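Cytoplasmic export protein 1 (Saccharomyces cerevisiae, PDB 3VWA) takes part in nuclear tRNA export, where it may collect tRNA from export receptors at the nuclear pore and deliver aminoacylated tRNA to the translation machinery. Local coordinates at residues Leu25-Asp30 and Lys44-Pro49; Met189-Leu194 and Asn213-Gly218; Lys206-Asn211 and Lys227-Thr232; Val357-Leu362 and Asp391-Leu396; Gln399-Ile404 and Thr437-Ile442. All blocks are in the same frame, centred on the assembly; numbering follows the deposited sequence.

Contact 1: Leu25-Asp30 and Lys44-Pro49; sequences LWQCFD and KAKRSP
The tight side of this strand pair is the buried face holding Trp26 and Ala45. Ala45 CB sits over the six-membered ring of the indole, 4.0 Å from its centroid, a CH-pi contact. Trp26 CE3 comes within 3.3 Å of Ala45 N. Helix 52-64 packs on the same face through Ile55 and Ala58, while Glu150 takes the hydrogen bond of Trp26 NE1. An alanine in place of Trp26 would remove the indole and would probably loosen the packing on Ala45 and Ile55 and cost Glu150 its ring N-H partner. Strands 26-33 and 39-45 form an antiparallel beta hairpin of the kinase-like domain. Between these segments the hydrogen-bonded pair is Gln27 with Lys44: Gln27 N donates to Lys44 O at 2.7 Å and Lys44 N returns a bond to Gln27 O at 2.8 Å, each in the carbonyl plane. Lys46 N donates to Leu25 O in a nearly straight hydrogen bond (N-H...O 176°), but from above the carbonyl plane, at the inverse gamma turn of Lys46. On the looser, partly exposed face Gln27 and Lys44 run side by side, with Gln27 OE1 4.1 Å from Lys44 CD and the bent lysine bonding Gln82 O through NZ.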
# COMPACT_ATOMS: atom_id res chain seq x y z
N LEU A 25 25.21 -18.00 -14.09
CA LEU A 25 26.29 -16.99 -14.19
C LEU A 25 26.40 -15.96 -13.05
O LEU A 25 27.43 -15.31 -12.91
CB LEU A 25 26.20 -16.25 -15.50
CG LEU A 25 26.43 -17.19 -16.64
CD1 LEU A 25 26.10 -16.45 -17.90
CD2 LEU A 25 27.86 -17.73 -16.69
N TRP A 26 25.33 -15.82 -12.26
CA TRP A 26 25.20 -14.76 -11.28
C TRP A 26 24.41 -15.21 -10.09
O TRP A 26 23.43 -15.97 -10.23
CB TRP A 26 24.48 -13.53 -11.86
CG TRP A 26 25.17 -12.97 -13.06
CD1 TRP A 26 24.96 -13.27 -14.39
CD2 TRP A 26 26.26 -12.00 -13.07
NE1 TRP A 26 25.84 -12.58 -15.19
CE2 TRP A 26 26.63 -11.81 -14.47
CE3 TRP A 26 26.97 -11.30 -12.09
CZ2 TRP A 26 27.65 -10.96 -14.85
CZ3 TRP A 26 27.97 -10.43 -12.49
CH2 TRP A 26 28.30 -10.28 -13.84
N GLN A 27 24.81 -14.70 -8.93
CA GLN A 27 23.91 -14.63 -7.76
C GLN A 27 23.40 -13.21 -7.59
O GLN A 27 24.13 -12.24 -7.82
CB GLN A 27 24.64 -15.04 -6.49
CG GLN A 27 24.92 -16.52 -6.44
CD GLN A 27 25.80 -16.85 -5.26
OE1 GLN A 27 26.94 -16.36 -5.16
NE2 GLN A 27 25.27 -17.66 -4.35
N CYS A 28 22.16 -13.08 -7.18
CA CYS A 28 21.59 -11.76 -7.05
C CYS A 28 21.21 -11.53 -5.58
O CYS A 28 20.40 -12.27 -5.02
CB CYS A 28 20.41 -11.60 -8.00
SG CYS A 28 19.34 -10.19 -7.69
N PHE A 29 21.83 -10.50 -4.99
CA PHE A 29 21.72 -10.21 -3.56
C PHE A 29 21.12 -8.83 -3.36
O PHE A 29 21.50 -7.90 -4.09
CB PHE A 29 23.12 -10.21 -2.88
CG PHE A 29 23.77 -11.58 -2.73
CD1 PHE A 29 23.48 -12.38 -1.63
CD2 PHE A 29 24.70 -12.04 -3.66
CE1 PHE A 29 24.08 -13.62 -1.45
CE2 PHE A 29 25.30 -13.30 -3.48
CZ PHE A 29 24.98 -14.09 -2.38
N ASP A 30 20.24 -8.66 -2.36
CA ASP A 30 19.95 -7.28 -1.87
C ASP A 30 21.16 -6.75 -1.10
O ASP A 30 21.86 -7.51 -0.45
CB ASP A 30 18.74 -7.21 -0.91
CG ASP A 30 17.41 -7.59 -1.57
OD1 ASP A 30 17.29 -7.50 -2.81
OD2 ASP A 30 16.48 -7.98 -0.84
N LYS A 44 26.55 -10.88 -8.21
CA LYS A 44 27.83 -11.50 -7.96
C LYS A 44 28.02 -12.59 -9.00
O LYS A 44 27.20 -13.50 -9.10
CB LYS A 44 27.84 -12.10 -6.55
CG LYS A 44 29.05 -12.98 -6.26
CD LYS A 44 29.28 -13.05 -4.76
CE LYS A 44 30.77 -13.11 -4.48
NZ LYS A 44 31.36 -14.31 -5.11
N ALA A 45 29.07 -12.44 -9.81
CA ALA A 45 29.43 -13.38 -10.87
C ALA A 45 29.93 -14.69 -10.32
O ALA A 45 30.74 -14.74 -9.37
CB ALA A 45 30.52 -12.81 -11.76
N LYS A 46 29.45 -15.75 -10.95
CA LYS A 46 29.95 -17.08 -10.69
C LYS A 46 31.12 -17.25 -11.63
O LYS A 46 31.04 -18.00 -12.60
CB LYS A 46 28.86 -18.10 -10.98
CG LYS A 46 27.80 -18.19 -9.89
CD LYS A 46 27.08 -19.51 -10.14
CE LYS A 46 25.80 -19.61 -9.35
NZ LYS A 46 24.90 -20.60 -10.03
N ARG A 47 32.19 -16.51 -11.35
CA ARG A 47 33.29 -16.40 -12.29
C ARG A 47 34.14 -17.66 -12.33
O ARG A 47 34.52 -18.21 -11.31
CB ARG A 47 34.16 -15.19 -11.98
CG ARG A 47 34.98 -14.71 -13.19
CD ARG A 47 35.58 -13.37 -12.79
NE ARG A 47 36.76 -12.99 -13.55
CZ ARG A 47 37.42 -11.85 -13.32
NH1 ARG A 47 36.98 -10.99 -12.39
NH2 ARG A 47 38.50 -11.57 -14.00
N SER A 48 34.43 -18.12 -13.53
CA SER A 48 35.21 -19.33 -13.69
C SER A 48 35.94 -19.17 -15.01
O SER A 48 35.65 -18.23 -15.77
CB SER A 48 34.32 -20.60 -13.63
OG SER A 48 33.78 -20.96 -14.88
N PRO A 49 36.93 -20.04 -15.26
CA PRO A 49 37.65 -20.03 -16.54
C PRO A 49 36.75 -20.08 -17.81
O PRO A 49 37.01 -19.37 -18.78
CB PRO A 49 38.54 -21.27 -16.43
CG PRO A 49 38.81 -21.36 -14.97
CD PRO A 49 37.49 -21.04 -14.33

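Contact 2: Met189-Leu194 and Asn213-Gly218; sequences MGLGLL and NMISDG
Backbone packing dominates where helix 186-198 meets the end of helix 209-216 in the kinase-like domain. The nearest pair of CA atoms is Gly192 and Ser216, 4.3 Å apart. Ser216 OG rests 3.4 Å from Gly192 CA, and a CB on that glycine would run into the hydroxyl, which makes a weak hydrogen bond back to Val212 O in its own helix. Met189, present as selenomethionine, is equally close: its CA-H points at Ile215 O, with Met189 CA 3.2 Å from that oxygen, and its CG lies 3.4 Å from Gly218 N. Gly218, with positive phi, is the C-prime residue of the Schellman motif ending the second helix; a CB there would strike Met189 CE. Apolar side-chain contact is made chiefly by Ile215, whose CG1 takes the crowded position between backbone N and carbonyl carbon (chi1 60°). Its CD1 thereby reaches Leu191 CG at 3.8 Å, the two side chains crossing obliquely, and lies against Gly192 N. Polar linkage runs through one water, which donates to Met189 O at 2.8 Å and to Ser216 O at 2.7 Å. The close fit thus depends on two missing side chains, and a shared water supplies the polar link between the helices.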
# COMPACT_ATOMS: atom_id res chain seq x y z
N MSE A 189 13.92 -13.13 -32.13
CA MSE A 189 13.50 -14.50 -31.81
C MSE A 189 13.42 -14.67 -30.34
O MSE A 189 12.52 -15.37 -29.84
CB MSE A 189 14.43 -15.52 -32.45
CG MSE A 189 14.06 -15.69 -33.92
SE MSE A 189 15.26 -16.99 -34.84
CE MSE A 189 16.20 -15.70 -35.98
N GLY A 190 14.36 -14.04 -29.61
CA GLY A 190 14.34 -14.11 -28.15
C GLY A 190 13.20 -13.31 -27.54
O GLY A 190 12.64 -13.70 -26.51
N LEU A 191 12.83 -12.21 -28.19
CA LEU A 191 11.68 -11.41 -27.76
C LEU A 191 10.38 -12.21 -27.88
O LEU A 191 9.57 -12.19 -26.97
CB LEU A 191 11.59 -10.07 -28.55
CG LEU A 191 10.42 -9.14 -28.14
CD1 LEU A 191 10.36 -8.89 -26.64
CD2 LEU A 191 10.36 -7.81 -28.90
N GLY A 192 10.20 -12.92 -29.01
CA GLY A 192 9.03 -13.80 -29.21
C GLY A 192 8.86 -14.85 -28.12
O GLY A 192 7.82 -14.97 -27.50
N LEU A 193 9.92 -15.61 -27.86
CA LEU A 193 9.91 -16.55 -26.74
C LEU A 193 9.43 -15.92 -25.43
O LEU A 193 8.57 -16.49 -24.74
CB LEU A 193 11.31 -17.18 -26.58
CG LEU A 193 11.69 -18.39 -27.45
CD1 LEU A 193 13.17 -18.43 -27.80
CD2 LEU A 193 11.30 -19.66 -26.70
N LEU A 194 9.98 -14.75 -25.07
CA LEU A 194 9.62 -14.05 -23.82
C LEU A 194 8.17 -13.65 -23.75
O LEU A 194 7.50 -13.86 -22.74
CB LEU A 194 10.40 -12.76 -23.69
CG LEU A 194 11.08 -12.47 -22.35
CD1 LEU A 194 11.22 -10.97 -22.24
CD2 LEU A 194 10.45 -13.06 -21.09
N ASN A 213 4.40 -14.09 -33.95
CA ASN A 213 4.91 -15.22 -34.71
C ASN A 213 6.04 -14.83 -35.61
O ASN A 213 7.01 -15.54 -35.74
CB ASN A 213 3.82 -15.85 -35.55
CG ASN A 213 3.00 -16.80 -34.77
OD1 ASN A 213 3.42 -17.26 -33.71
ND2 ASN A 213 1.82 -17.11 -35.27
N MSE A 214 5.88 -13.67 -36.22
CA MSE A 214 6.89 -13.11 -37.09
C MSE A 214 8.21 -12.96 -36.36
O MSE A 214 9.23 -13.47 -36.82
CB MSE A 214 6.35 -11.79 -37.58
CG MSE A 214 5.17 -12.01 -38.54
SE MSE A 214 4.90 -10.30 -39.49
CE MSE A 214 3.87 -10.90 -41.09
N ILE A 215 8.19 -12.30 -35.20
CA ILE A 215 9.44 -12.09 -34.46
C ILE A 215 9.94 -13.43 -33.91
O ILE A 215 11.14 -13.63 -33.78
CB ILE A 215 9.35 -11.05 -33.31
CG1 ILE A 215 8.31 -11.43 -32.24
CG2 ILE A 215 9.05 -9.67 -33.83
CD1 ILE A 215 8.36 -10.54 -31.02
N SER A 216 9.02 -14.33 -33.63
CA SER A 216 9.36 -15.65 -33.08
C SER A 216 10.19 -16.46 -34.05
O SER A 216 11.00 -17.27 -33.64
CB SER A 216 8.12 -16.43 -32.68
OG SER A 216 7.85 -16.23 -31.32
N ASP A 217 9.98 -16.20 -35.34
CA ASP A 217 10.73 -16.85 -36.42
C ASP A 217 11.74 -15.91 -37.03
O ASP A 217 12.30 -16.23 -38.07
CB ASP A 217 9.76 -17.32 -37.50
CG ASP A 217 8.81 -18.34 -36.99
OD1 ASP A 217 7.63 -18.32 -37.38
OD2 ASP A 217 9.25 -19.14 -36.15
N GLY A 218 11.95 -14.75 -36.40
CA GLY A 218 13.01 -13.83 -36.81
C GLY A 218 12.80 -13.22 -38.18
O GLY A 218 13.76 -12.80 -38.84
O HOH W 1 11.79 -17.72 -31.11

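Contact 3: Lys206-Asn211 and Lys227-Thr232; sequences KDWIVN and KRLENT
Thr232 has OG1 between its backbone N and carbonyl carbon (chi1 60°), while Trp208 holds CG anti to its carbonyl carbon (chi1 -73°), its ring turned by chi2 of 15°; together these torsions set hydroxyl against indole N-H. Thr232 is the N-cap of helix 233-237, directly after helix 222-231 in the helical part of the kinase-like domain. Trp208 NE1 donates to Thr232 OG1 at 2.8 Å, with the oxygen close to the ring plane. The same hydroxyl donates to Leu229 O at 2.6 Å, on a lone pair, so two good bonds and a weak one, from Trp235 N, hold it. Leu229 spreads over one face of the indole: its CD1 stands 3.6 Å from the centroid of the five-membered ring, almost on the ring normal. Asp207 OD1 touches Thr232 CB at 3.6 Å, although its carboxylate bonds to Thr234 through OD2. Asn211 and Arg228 cross with amide and guanidinium planes nearly perpendicular. Asn211 OD1 lies 3.2 Å from Arg228 CD and accepts a weak, 3.5 Å bond from Arg228 NH1.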
# COMPACT_ATOMS: atom_id res chain seq x y z
N LYS A 206 -5.59 -11.43 -29.98
CA LYS A 206 -5.86 -11.94 -31.33
C LYS A 206 -5.05 -11.13 -32.33
O LYS A 206 -4.34 -11.70 -33.16
CB LYS A 206 -7.35 -11.82 -31.64
CG LYS A 206 -8.19 -13.03 -31.25
CD LYS A 206 -7.76 -13.67 -29.93
CE LYS A 206 -8.00 -15.17 -29.94
NZ LYS A 206 -7.60 -15.80 -31.23
N ASP A 207 -5.12 -9.80 -32.19
CA ASP A 207 -4.44 -8.91 -33.13
C ASP A 207 -2.93 -8.81 -32.89
O ASP A 207 -2.24 -8.03 -33.56
CB ASP A 207 -5.09 -7.51 -33.17
CG ASP A 207 -5.14 -6.83 -31.82
OD1 ASP A 207 -5.70 -5.72 -31.72
OD2 ASP A 207 -4.63 -7.41 -30.84
N TRP A 208 -2.42 -9.60 -31.95
CA TRP A 208 -0.97 -9.70 -31.78
C TRP A 208 -0.44 -11.03 -32.24
O TRP A 208 0.77 -11.23 -32.28
CB TRP A 208 -0.58 -9.46 -30.31
CG TRP A 208 -0.69 -8.01 -29.86
CD1 TRP A 208 -1.36 -6.94 -30.50
CD2 TRP A 208 -0.13 -7.43 -28.65
NE1 TRP A 208 -1.22 -5.77 -29.78
CE2 TRP A 208 -0.49 -5.99 -28.67
CE3 TRP A 208 0.64 -7.92 -27.59
CZ2 TRP A 208 -0.11 -5.11 -27.64
CZ3 TRP A 208 1.03 -7.02 -26.57
CH2 TRP A 208 0.65 -5.67 -26.59
N ILE A 209 -1.34 -11.96 -32.57
CA ILE A 209 -0.88 -13.31 -32.89
C ILE A 209 0.15 -13.34 -34.01
O ILE A 209 1.20 -13.99 -33.90
CB ILE A 209 -2.05 -14.29 -33.16
CG1 ILE A 209 -2.57 -14.86 -31.83
CG2 ILE A 209 -1.58 -15.44 -34.02
CD1 ILE A 209 -3.90 -15.60 -31.95
N VAL A 210 -0.09 -12.59 -35.07
CA VAL A 210 0.74 -12.79 -36.24
C VAL A 210 2.05 -12.08 -36.00
O VAL A 210 3.13 -12.62 -36.32
CB VAL A 210 0.09 -12.29 -37.53
CG1 VAL A 210 1.14 -12.10 -38.61
CG2 VAL A 210 -1.01 -13.26 -37.98
N ASN A 211 1.96 -10.88 -35.47
CA ASN A 211 3.16 -10.10 -35.19
C ASN A 211 4.14 -10.89 -34.32
O ASN A 211 5.32 -11.00 -34.66
CB ASN A 211 2.78 -8.74 -34.60
CG ASN A 211 2.09 -7.85 -35.62
OD1 ASN A 211 2.52 -7.78 -36.77
ND2 ASN A 211 1.02 -7.17 -35.22
N LYS A 227 6.21 -0.88 -34.20
CA LYS A 227 5.28 -0.05 -34.96
C LYS A 227 3.97 -0.78 -35.30
O LYS A 227 2.95 -0.14 -35.44
CB LYS A 227 5.92 0.46 -36.26
CG LYS A 227 7.33 0.95 -36.07
CD LYS A 227 7.75 1.99 -37.11
CE LYS A 227 9.08 2.63 -36.70
NZ LYS A 227 9.65 3.50 -37.77
N ARG A 228 4.00 -2.11 -35.42
CA ARG A 228 2.80 -2.87 -35.78
C ARG A 228 1.85 -2.94 -34.60
O ARG A 228 0.64 -2.64 -34.69
CB ARG A 228 3.17 -4.28 -36.28
CG ARG A 228 3.84 -4.24 -37.63
CD ARG A 228 4.53 -5.55 -37.98
NE ARG A 228 4.97 -5.58 -39.37
CZ ARG A 228 4.45 -6.37 -40.32
NH1 ARG A 228 3.48 -7.23 -40.04
NH2 ARG A 228 4.93 -6.32 -41.56
N LEU A 229 2.44 -3.32 -33.47
CA LEU A 229 1.75 -3.45 -32.21
C LEU A 229 1.17 -2.09 -31.80
O LEU A 229 0.01 -2.00 -31.37
CB LEU A 229 2.76 -3.98 -31.17
CG LEU A 229 2.50 -5.30 -30.43
CD1 LEU A 229 2.27 -6.48 -31.36
CD2 LEU A 229 3.59 -5.63 -29.40
N GLU A 230 1.97 -1.04 -31.94
CA GLU A 230 1.52 0.31 -31.60
C GLU A 230 0.27 0.69 -32.37
O GLU A 230 -0.53 1.52 -31.91
CB GLU A 230 2.62 1.34 -31.80
CG GLU A 230 3.64 1.29 -30.68
CD GLU A 230 4.86 2.17 -30.90
OE1 GLU A 230 4.83 3.08 -31.74
OE2 GLU A 230 5.87 1.93 -30.21
N ASN A 231 0.10 0.06 -33.53
CA ASN A 231 -1.04 0.31 -34.36
C ASN A 231 -2.28 -0.50 -34.04
O ASN A 231 -3.39 -0.15 -34.47
CB ASN A 231 -0.67 0.16 -35.83
CG ASN A 231 -0.89 1.43 -36.60
OD1 ASN A 231 -0.15 2.42 -36.42
ND2 ASN A 231 -1.94 1.44 -37.45
N THR A 232 -2.13 -1.56 -33.27
CA THR A 232 -3.24 -2.48 -33.10
C THR A 232 -4.28 -1.88 -32.15
O THR A 232 -4.00 -0.95 -31.38
CB THR A 232 -2.75 -3.81 -32.55
OG1 THR A 232 -2.11 -3.58 -31.28
CG2 THR A 232 -1.79 -4.43 -33.53

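Contact 4: Val357-Leu362 and Asp391-Leu396; sequences VRFLLL and DSDATL
Apolar and CH-pi contacts carry this junction, and nearly all of them converge on Leu396. Its CD2 stands above the Phe359 ring, offset toward the rim and 4.1 Å from the centroid. The same methyl lies 3.6 Å from Leu362 CD1 and equally near Arg358 CG, so one branch of the leucine is wedged among three side chains of helix 355-368. Phe359 has CG anti to its carbonyl carbon (chi1 -79°), and the far end of its ring goes to the other segment: Phe359 CE1 is 3.6 Å from Thr395 O, and Phe359 CZ is 3.6 Å from Leu396 N. The meeting is between helices of adjacent layers of the alpha-helical superhelix of HEAT type, 355-368 and 394-407, with helix 374-387 between them in sequence; Asp391-Leu396 lies inside the first HEAT repeat and leads into helix 394-407. Hydrogen bonds of the second segment shape the helix start. Asp391 OD2 accepts from Asp393 N at 3.1 Å, an Asx turn, with the N-H arriving from above the carboxylate plane. Asp393 is the N-cap, and its OD2 takes the N-H of Leu396, though the placing of this oxygen is less certain. Among the charged groups, Asp391 OD1 makes a salt bridge with Arg355, at the start of helix 355-368, and Arg358, bent at chi2 and chi3, hands NH1 to Phe350 O.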
# COMPACT_ATOMS: atom_id res chain seq x y z
N VAL A 357 -14.01 15.88 3.91
CA VAL A 357 -12.72 15.33 4.19
C VAL A 357 -12.77 14.53 5.51
O VAL A 357 -12.33 13.38 5.56
CB VAL A 357 -11.63 16.43 4.30
CG1 VAL A 357 -10.35 15.86 4.88
CG2 VAL A 357 -11.32 17.03 2.92
N ARG A 358 -13.22 15.19 6.55
CA ARG A 358 -13.29 14.62 7.88
C ARG A 358 -14.18 13.34 7.90
O ARG A 358 -13.78 12.35 8.49
CB ARG A 358 -13.81 15.66 8.88
CG ARG A 358 -13.99 15.09 10.28
CD ARG A 358 -12.67 14.66 10.91
NE ARG A 358 -11.79 15.81 11.18
CZ ARG A 358 -11.88 16.64 12.23
NH1 ARG A 358 -10.97 17.63 12.40
NH2 ARG A 358 -12.84 16.45 13.15
N PHE A 359 -15.33 13.34 7.23
CA PHE A 359 -16.08 12.05 7.11
C PHE A 359 -15.17 10.95 6.49
O PHE A 359 -15.17 9.77 6.90
CB PHE A 359 -17.30 12.23 6.21
CG PHE A 359 -18.51 12.90 6.87
CD1 PHE A 359 -19.17 12.29 7.95
CD2 PHE A 359 -19.02 14.11 6.37
CE1 PHE A 359 -20.31 12.90 8.52
CE2 PHE A 359 -20.13 14.72 6.95
CZ PHE A 359 -20.78 14.10 8.02
N LEU A 360 -14.39 11.34 5.48
CA LEU A 360 -13.56 10.33 4.83
C LEU A 360 -12.51 9.77 5.82
O LEU A 360 -12.27 8.53 5.84
CB LEU A 360 -12.90 10.88 3.57
CG LEU A 360 -11.90 9.97 2.90
CD1 LEU A 360 -12.40 8.58 2.41
CD2 LEU A 360 -11.28 10.78 1.78
N LEU A 361 -11.91 10.67 6.61
CA LEU A 361 -10.86 10.32 7.54
C LEU A 361 -11.42 9.47 8.69
O LEU A 361 -10.76 8.56 9.20
CB LEU A 361 -10.27 11.60 8.18
CG LEU A 361 -9.43 12.53 7.31
CD1 LEU A 361 -9.17 13.86 8.01
CD2 LEU A 361 -8.12 11.82 6.94
N LEU A 362 -12.63 9.80 9.12
CA LEU A 362 -13.23 9.03 10.18
C LEU A 362 -13.38 7.58 9.75
O LEU A 362 -13.08 6.71 10.53
CB LEU A 362 -14.57 9.65 10.65
CG LEU A 362 -14.55 10.98 11.36
CD1 LEU A 362 -15.98 11.43 11.59
CD2 LEU A 362 -13.80 11.02 12.68
N ASP A 391 -18.94 20.25 16.11
CA ASP A 391 -19.29 20.74 14.77
C ASP A 391 -20.81 20.92 14.65
O ASP A 391 -21.56 20.25 15.36
CB ASP A 391 -18.78 19.74 13.72
CG ASP A 391 -18.86 20.27 12.28
OD1 ASP A 391 -17.93 20.95 11.84
OD2 ASP A 391 -19.83 19.97 11.57
N SER A 392 -21.26 21.80 13.74
CA SER A 392 -22.66 22.16 13.64
C SER A 392 -23.47 21.11 12.94
O SER A 392 -24.67 21.05 13.14
CB SER A 392 -22.85 23.53 12.94
OG SER A 392 -22.54 23.47 11.55
N ASP A 393 -22.83 20.31 12.10
CA ASP A 393 -23.52 19.24 11.38
C ASP A 393 -23.66 18.03 12.34
O ASP A 393 -22.66 17.51 12.86
CB ASP A 393 -22.71 18.88 10.13
CG ASP A 393 -23.40 17.87 9.25
OD1 ASP A 393 -24.09 18.23 8.25
OD2 ASP A 393 -23.32 16.69 9.56
N ALA A 394 -24.89 17.61 12.62
CA ALA A 394 -25.16 16.57 13.61
C ALA A 394 -24.61 15.24 13.15
O ALA A 394 -24.21 14.38 13.97
CB ALA A 394 -26.65 16.47 13.87
N THR A 395 -24.51 15.07 11.84
CA THR A 395 -23.98 13.81 11.30
C THR A 395 -22.45 13.71 11.50
O THR A 395 -21.91 12.60 11.78
CB THR A 395 -24.45 13.56 9.85
OG1 THR A 395 -24.11 14.72 9.08
CG2 THR A 395 -25.94 13.46 9.80
N LEU A 396 -21.74 14.84 11.40
CA LEU A 396 -20.31 14.79 11.73
C LEU A 396 -20.14 14.51 13.23
O LEU A 396 -19.29 13.69 13.63
CB LEU A 396 -19.55 16.06 11.34
CG LEU A 396 -18.18 15.93 10.66
CD1 LEU A 396 -17.20 17.01 11.09
CD2 LEU A 396 -17.54 14.56 10.80

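Contact 5: Gln399-Ile404 and Thr437-Ile442; sequences QTLKTI and TWTVII
Two successive layers of the HEAT superhelix meet here: helix 394-407, in the first HEAT repeat, and helix 433-446. Over these short segments the axes run nearly parallel, 14° apart, and approach to 9.6 Å. Leu401 packs between them. With CG anti to its backbone N (chi1 173°), it puts CD1 3.7 Å from Ile442 CG1 and CD2 3.8 Å from Trp438 CB. Leu401 CD2 also touches Thr439 OG1, at 3.5 Å, but that hydroxyl is hydrogen-bonded to Ile435 O and Thr427 OG1. One turn on, Ile404 CG2 meets Ile442 CG2 more loosely at 4.2 Å. Toward the partly exposed side, the extended chain of Lys402 crosses obliquely over one face of the Trp438 indole. Its CE lies 3.7 Å from the centroid of the five-membered ring, a CH-pi contact, while Trp438 NE1 has a weak bond to Glu434. An alanine in place of Trp438 would take away the ring face under Lys402, and would probably let the lysine chain wander. The contact therefore pairs a buried aliphatic seam with an aromatic platform for a lysine methylene, and dispersion rather than hydrogen bonding joins these two segments.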
# COMPACT_ATOMS: atom_id res chain seq x y z
N GLN A 399 -20.96 10.77 13.81
CA GLN A 399 -19.88 9.89 13.39
C GLN A 399 -18.63 10.03 14.23
O GLN A 399 -17.96 9.02 14.48
CB GLN A 399 -19.53 10.00 11.91
CG GLN A 399 -20.66 9.56 10.99
CD GLN A 399 -21.13 8.14 11.26
OE1 GLN A 399 -22.19 7.97 11.78
NE2 GLN A 399 -20.32 7.14 10.92
N THR A 400 -18.28 11.26 14.64
CA THR A 400 -17.11 11.40 15.50
C THR A 400 -17.40 10.54 16.74
O THR A 400 -16.60 9.74 17.14
CB THR A 400 -16.84 12.87 15.89
OG1 THR A 400 -16.76 13.71 14.72
CG2 THR A 400 -15.55 12.99 16.65
N LEU A 401 -18.59 10.71 17.30
CA LEU A 401 -18.96 9.99 18.49
C LEU A 401 -18.78 8.49 18.37
O LEU A 401 -18.10 7.89 19.20
CB LEU A 401 -20.37 10.37 18.93
CG LEU A 401 -21.00 9.57 20.08
CD1 LEU A 401 -20.20 9.67 21.40
CD2 LEU A 401 -22.40 10.13 20.23
N LYS A 402 -19.31 7.92 17.31
CA LYS A 402 -19.24 6.46 17.10
C LYS A 402 -17.82 5.95 16.81
O LYS A 402 -17.58 4.74 16.66
CB LYS A 402 -20.04 6.10 15.86
CG LYS A 402 -21.54 6.26 15.95
CD LYS A 402 -22.16 5.46 14.81
CE LYS A 402 -23.68 5.61 14.77
NZ LYS A 402 -24.31 4.63 13.84
N THR A 403 -16.89 6.86 16.61
CA THR A 403 -15.54 6.46 16.24
C THR A 403 -14.63 6.46 17.48
O THR A 403 -13.54 5.99 17.41
CB THR A 403 -15.01 7.43 15.13
OG1 THR A 403 -15.84 7.26 13.98
CG2 THR A 403 -13.59 7.17 14.73
N ILE A 404 -15.10 7.03 18.59
CA ILE A 404 -14.28 7.21 19.78
C ILE A 404 -13.70 5.90 20.30
O ILE A 404 -12.52 5.84 20.67
CB ILE A 404 -15.10 7.92 20.91
CG1 ILE A 404 -15.17 9.43 20.65
CG2 ILE A 404 -14.46 7.70 22.27
CD1 ILE A 404 -16.19 10.17 21.51
N THR A 437 -28.65 9.13 22.34
CA THR A 437 -28.79 7.67 22.40
C THR A 437 -27.39 7.02 22.36
O THR A 437 -27.04 6.21 23.25
CB THR A 437 -29.70 7.16 21.24
OG1 THR A 437 -30.96 7.86 21.27
CG2 THR A 437 -30.00 5.64 21.32
N TRP A 438 -26.58 7.41 21.37
CA TRP A 438 -25.27 6.80 21.19
C TRP A 438 -24.30 7.19 22.30
O TRP A 438 -23.44 6.37 22.67
CB TRP A 438 -24.67 7.10 19.81
CG TRP A 438 -25.10 6.11 18.77
CD1 TRP A 438 -26.17 6.22 17.90
CD2 TRP A 438 -24.55 4.79 18.54
NE1 TRP A 438 -26.30 5.09 17.13
CE2 TRP A 438 -25.38 4.18 17.47
CE3 TRP A 438 -23.53 4.04 19.10
CZ2 TRP A 438 -25.12 2.92 16.99
CZ3 TRP A 438 -23.30 2.75 18.61
CH2 TRP A 438 -24.08 2.20 17.58
N THR A 439 -24.41 8.40 22.84
CA THR A 439 -23.51 8.79 23.92
C THR A 439 -23.51 7.83 25.11
O THR A 439 -22.45 7.51 25.65
CB THR A 439 -23.79 10.22 24.46
OG1 THR A 439 -23.63 11.16 23.39
CG2 THR A 439 -22.80 10.59 25.61
N VAL A 440 -24.69 7.39 25.52
CA VAL A 440 -24.76 6.48 26.66
C VAL A 440 -24.15 5.07 26.37
O VAL A 440 -23.56 4.42 27.26
CB VAL A 440 -26.20 6.48 27.33
CG1 VAL A 440 -27.25 5.82 26.46
CG2 VAL A 440 -26.18 5.81 28.69
N ILE A 441 -24.31 4.64 25.12
CA ILE A 441 -23.71 3.40 24.57
C ILE A 441 -22.20 3.57 24.62
O ILE A 441 -21.52 2.75 25.23
CB ILE A 441 -24.20 3.13 23.12
CG1 ILE A 441 -25.72 3.08 23.07
CG2 ILE A 441 -23.67 1.82 22.56
CD1 ILE A 441 -26.33 1.88 23.79
N ILE A 442 -21.69 4.70 24.11
CA ILE A 442 -20.22 4.90 24.07
C ILE A 442 -19.63 4.99 25.48
O ILE A 442 -18.51 4.46 25.74
CB ILE A 442 -19.80 6.15 23.22
CG1 ILE A 442 -20.13 6.01 21.72
CG2 ILE A 442 -18.34 6.45 23.38
CD1 ILE A 442 -19.84 4.60 21.15

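In the fold
Contacts 1, 2 and 3 belong to the kinase-like domain, contacts 4 and 5 to the HEAT-type array; the centres of contacts 1 and 5 lie about 61 Å apart, on opposite sides of the chain's centre. Contacts 2 and 3 share helix 209-216 and touch through the selenium of Met214 against Arg228 NH1. Contacts 4 and 5 share helix 394-407, Leu362 packing on Thr400 and Gln399. Contact 5 is buried, and the other four are partly so. Chemistry follows place: backbone hydrogen bonds in the sheet of contact 1, glycine closeness and water in contact 2, an indole-hydroxyl bond in contact 3, and mainly apolar packing between the HEAT helices.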